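Local coordinates for LbaCas13a H328A (C2c2) (PDB 5WLH), which binds CRISPR RNA as a guide, probably processes its precursor, and acts as an RNA-guided ribonuclease, at residues Y1008-C1016 / L1028-K1036. Residues are numbered along the deposited sequence; the frame is centred on the assembly and turned at random.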
loop_
_atom_site.group_PDB
_atom_site.type_symbol
_atom_site.label_atom_id
_atom_site.label_comp_id
_atom_site.label_asym_id
_atom_site.label_seq_id
_atom_site.Cartn_x
_atom_site.Cartn_y
_atom_site.Cartn_z
ATOM N N TYR A 1008 -27.346 -7.405 -37.076
ATOM C CA TYR A 1008 -26.467 -6.410 -36.465
ATOM C C TYR A 1008 -25.386 -5.945 -37.430
ATOM O O TYR A 1008 -25.047 -4.756 -37.460
ATOM C CB TYR A 1008 -25.848 -6.991 -35.205
ATOM C CG TYR A 1008 -26.805 -7.114 -34.039
ATOM C CD1 TYR A 1008 -27.017 -6.037 -33.193
ATOM C CD2 TYR A 1008 -27.478 -8.307 -33.767
ATOM C CE1 TYR A 1008 -27.875 -6.128 -32.118
ATOM C CE2 TYR A 1008 -28.341 -8.408 -32.689
ATOM C CZ TYR A 1008 -28.536 -7.318 -31.869
ATOM O OH TYR A 1008 -29.395 -7.443 -30.801
ATOM N N LYS A 1009 -24.825 -6.868 -38.216
ATOM C CA LYS A 1009 -23.739 -6.513 -39.127
ATOM C C LYS A 1009 -24.162 -5.416 -40.097
ATOM O O LYS A 1009 -23.380 -4.505 -40.398
ATOM C CB LYS A 1009 -23.272 -7.755 -39.889
ATOM C CG LYS A 1009 -22.198 -7.500 -40.936
ATOM C CD LYS A 1009 -21.961 -8.741 -41.787
ATOM C CE LYS A 1009 -20.918 -8.492 -42.864
ATOM N NZ LYS A 1009 -20.733 -9.682 -43.735
ATOM N N ASP A 1010 -25.399 -5.482 -40.593
ATOM C CA ASP A 1010 -25.881 -4.468 -41.528
ATOM C C ASP A 1010 -26.255 -3.180 -40.810
ATOM O O ASP A 1010 -25.977 -2.082 -41.307
ATOM C CB ASP A 1010 -27.075 -5.005 -42.314
ATOM C CG ASP A 1010 -26.683 -6.087 -43.289
ATOM O OD1 ASP A 1010 -25.585 -5.978 -43.877
ATOM O OD2 ASP A 1010 -27.466 -7.048 -43.456
ATOM N N SER A 1011 -26.889 -3.297 -39.641
ATOM C CA SER A 1011 -27.237 -2.112 -38.869
ATOM C C SER A 1011 -25.997 -1.308 -38.495
ATOM O O SER A 1011 -26.047 -0.071 -38.450
ATOM C CB SER A 1011 -28.015 -2.523 -37.621
ATOM O OG SER A 1011 -28.906 -1.503 -37.221
ATOM N N LEU A 1012 -24.874 -1.985 -38.239
ATOM C CA LEU A 1012 -23.626 -1.288 -37.950
ATOM C C LEU A 1012 -22.998 -0.729 -39.221
ATOM O O LEU A 1012 -22.435 0.370 -39.208
ATOM C CB LEU A 1012 -22.649 -2.228 -37.232
ATOM C CG LEU A 1012 -21.220 -1.728 -36.988
ATOM C CD1 LEU A 1012 -21.217 -0.422 -36.196
ATOM C CD2 LEU A 1012 -20.374 -2.792 -36.288
ATOM N N ASN A 1013 -23.087 -1.474 -40.326
ATOM C CA ASN A 1013 -22.560 -0.974 -41.592
ATOM C C ASN A 1013 -23.347 0.242 -42.068
ATOM O O ASN A 1013 -22.763 1.204 -42.578
ATOM C CB ASN A 1013 -22.581 -2.087 -42.641
ATOM C CG ASN A 1013 -22.002 -1.647 -43.973
ATOM O OD1 ASN A 1013 -20.817 -1.321 -44.079
ATOM N ND2 ASN A 1013 -22.838 -1.639 -45.003
ATOM N N ARG A 1014 -24.672 0.215 -41.904
ATOM C CA ARG A 1014 -25.491 1.382 -42.224
ATOM C C ARG A 1014 -25.073 2.588 -41.393
ATOM O O ARG A 1014 -24.993 3.713 -41.903
ATOM C CB ARG A 1014 -26.968 1.064 -41.983
ATOM C CG ARG A 1014 -27.855 1.176 -43.211
ATOM C CD ARG A 1014 -29.300 0.814 -42.880
ATOM N NE ARG A 1014 -29.458 -0.589 -42.499
ATOM C CZ ARG A 1014 -29.856 -1.001 -41.296
ATOM N NH1 ARG A 1014 -30.135 -0.118 -40.345
ATOM N NH2 ARG A 1014 -29.973 -2.298 -41.042
ATOM N N PHE A 1015 -24.795 2.363 -40.109
ATOM C CA PHE A 1015 -24.461 3.454 -39.202
ATOM C C PHE A 1015 -23.129 4.098 -39.570
ATOM O O PHE A 1015 -22.993 5.326 -39.517
ATOM C CB PHE A 1015 -24.439 2.922 -37.771
ATOM C CG PHE A 1015 -24.198 3.967 -36.728
ATOM C CD1 PHE A 1015 -25.235 4.768 -36.284
ATOM C CD2 PHE A 1015 -22.941 4.124 -36.165
ATOM C CE1 PHE A 1015 -25.021 5.719 -35.309
ATOM C CE2 PHE A 1015 -22.722 5.071 -35.191
ATOM C CZ PHE A 1015 -23.761 5.872 -34.761
ATOM N N CYS A 1016 -22.135 3.292 -39.951
ATOM C CA CYS A 1016 -20.836 3.854 -40.305
ATOM C C CYS A 1016 -20.864 4.532 -41.666
ATOM O O CYS A 1016 -20.055 5.429 -41.926
ATOM C CB CYS A 1016 -19.762 2.765 -40.288
ATOM S SG CYS A 1016 -19.596 1.921 -38.699
ATOM N N LEU A 1028 -15.364 5.101 -38.369
ATOM C CA LEU A 1028 -14.929 4.641 -37.055
ATOM C C LEU A 1028 -14.957 3.123 -36.896
ATOM O O LEU A 1028 -13.915 2.505 -36.651
ATOM C CB LEU A 1028 -15.774 5.300 -35.957
ATOM C CG LEU A 1028 -15.498 6.791 -35.745
ATOM C CD1 LEU A 1028 -16.418 7.379 -34.692
ATOM C CD2 LEU A 1028 -14.039 7.007 -35.378
ATOM N N TYR A 1029 -16.131 2.507 -37.029
ATOM C CA TYR A 1029 -16.349 1.159 -36.522
ATOM C C TYR A 1029 -16.394 0.086 -37.605
ATOM O O TYR A 1029 -16.678 -1.076 -37.292
ATOM C CB TYR A 1029 -17.635 1.131 -35.700
ATOM C CG TYR A 1029 -17.650 2.198 -34.627
ATOM C CD1 TYR A 1029 -16.795 2.121 -33.532
ATOM C CD2 TYR A 1029 -18.483 3.306 -34.731
ATOM C CE1 TYR A 1029 -16.795 3.101 -32.552
ATOM C CE2 TYR A 1029 -18.488 4.290 -33.757
ATOM C CZ TYR A 1029 -17.640 4.184 -32.670
ATOM O OH TYR A 1029 -17.643 5.163 -31.698
ATOM N N TYR A 1030 -16.114 0.433 -38.860
ATOM C CA TYR A 1030 -16.178 -0.526 -39.954
ATOM C C TYR A 1030 -14.891 -0.488 -40.759
ATOM O O TYR A 1030 -14.305 0.579 -40.961
ATOM C CB TYR A 1030 -17.382 -0.257 -40.865
ATOM C CG TYR A 1030 -18.140 -1.514 -41.214
ATOM C CD1 TYR A 1030 -19.117 -2.016 -40.367
ATOM C CD2 TYR A 1030 -17.867 -2.208 -42.386
ATOM C CE1 TYR A 1030 -19.805 -3.172 -40.676
ATOM C CE2 TYR A 1030 -18.552 -3.365 -42.706
ATOM C CZ TYR A 1030 -19.518 -3.842 -41.848
ATOM O OH TYR A 1030 -20.200 -4.991 -42.165
ATOM N N ASP A 1031 -14.454 -1.668 -41.216
ATOM C CA ASP A 1031 -13.214 -1.841 -41.981
ATOM C C ASP A 1031 -13.578 -2.590 -43.266
ATOM O O ASP A 1031 -13.400 -3.807 -43.370
ATOM C CB ASP A 1031 -12.157 -2.587 -41.145
ATOM C CG ASP A 1031 -10.809 -2.697 -41.847
ATOM O OD1 ASP A 1031 -10.683 -2.228 -42.998
ATOM O OD2 ASP A 1031 -9.869 -3.254 -41.235
ATOM N N GLY A 1032 -14.102 -1.854 -44.242
ATOM C CA GLY A 1032 -14.455 -2.425 -45.526
ATOM C C GLY A 1032 -15.620 -3.392 -45.487
ATOM O O GLY A 1032 -16.776 -2.981 -45.350
ATOM N N GLU A 1033 -15.325 -4.688 -45.605
ATOM C CA GLU A 1033 -16.374 -5.697 -45.699
ATOM C C GLU A 1033 -16.942 -6.079 -44.340
ATOM O O GLU A 1033 -18.128 -6.417 -44.239
ATOM C CB GLU A 1033 -15.835 -6.947 -46.395
ATOM C CG GLU A 1033 -16.887 -7.773 -47.111
ATOM C CD GLU A 1033 -17.360 -7.130 -48.401
ATOM O OE1 GLU A 1033 -16.781 -6.098 -48.809
ATOM O OE2 GLU A 1033 -18.307 -7.666 -49.011
ATOM N N HIS A 1034 -16.122 -6.037 -43.301
ATOM C CA HIS A 1034 -16.463 -6.517 -41.975
ATOM C C HIS A 1034 -16.356 -5.388 -40.963
ATOM O O HIS A 1034 -15.639 -4.405 -41.193
ATOM C CB HIS A 1034 -15.529 -7.668 -41.573
ATOM C CG HIS A 1034 -15.288 -8.653 -42.673
ATOM N ND1 HIS A 1034 -16.148 -9.697 -42.938
ATOM C CD2 HIS A 1034 -14.292 -8.745 -43.584
ATOM C CE1 HIS A 1034 -15.687 -10.395 -43.961
ATOM N NE2 HIS A 1034 -14.563 -9.838 -44.372
ATOM N N PRO A 1035 -17.057 -5.486 -39.834
ATOM C CA PRO A 1035 -16.857 -4.502 -38.766
ATOM C C PRO A 1035 -15.382 -4.424 -38.395
ATOM O O PRO A 1035 -14.632 -5.396 -38.530
ATOM C CB PRO A 1035 -17.709 -5.043 -37.613
ATOM C CG PRO A 1035 -18.736 -5.906 -38.282
ATOM C CD PRO A 1035 -18.055 -6.507 -39.468
ATOM N N LYS A 1036 -14.956 -3.241 -37.970
ATOM C CA LYS A 1036 -13.554 -3.048 -37.638
ATOM C C LYS A 1036 -13.226 -3.780 -36.342
ATOM O O LYS A 1036 -13.955 -3.665 -35.352
ATOM C CB LYS A 1036 -13.233 -1.560 -37.509
ATOM C CG LYS A 1036 -11.746 -1.253 -37.479
ATOM C CD LYS A 1036 -11.493 0.176 -37.056
ATOM C CE LYS A 1036 -10.059 0.366 -36.593
ATOM N NZ LYS A 1036 -9.889 1.676 -35.897
#
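The ring of Tyr1030 lies between the side chain of Asn1013 on one face and its own hairpin on the other, where His1034 O and Pro1035 N sit toward the rim. Leu1012 CG and Gly1032 O lie at its edge. On the Tyr1029 ring, Leu1028 CB sits over the centre of one face and Cys1016 SG at the edge. Asn1013, short and flat, packs across Tyr1030, its CB in CH-pi contact 4.0 Å from the Tyr1030 ring centroid; with CG anti to the backbone N (chi1 -178°), OD1 comes over the rim, 3.3 Å from Tyr1030 CE2. Amide and ring planes stand 54° apart, so this is no flat stack. The long methylene chain of Lys1009 can run past the phenol end, CG 3.4 Å from Tyr1030 OH, while NZ reaches on to a long, weak ion pair with Asp988. Tyr1030 OH donates to Glu1033 O from above the carbonyl plane, a 3.3 Å bond within a two-stranded beta hairpin. Its type II' turn runs from Asp1031 to His1034, with Gly1032 suiting the positive phi, and the hairpin packs against helix 1008-1017 at the periphery of this Cas13a chain. A serine in place of Tyr1030 would probably leave a gap beside Leu1012 and Asn1013 and lose the phenol's tie to the turn. Small Cys1016 places SG 3.7 Å from Tyr1029 CB and 3.8 Å from Tyr1030 CB, oblique to the Tyr1030 ring. Branched Leu1012 divides its methyls: CD1 lies 3.9 Å from Tyr1029 CB, CD2 3.7 Å from CB of compact, apolar Pro1035. The Tyr1029 hydroxyl is hydrogen-bonded to Val1103 O.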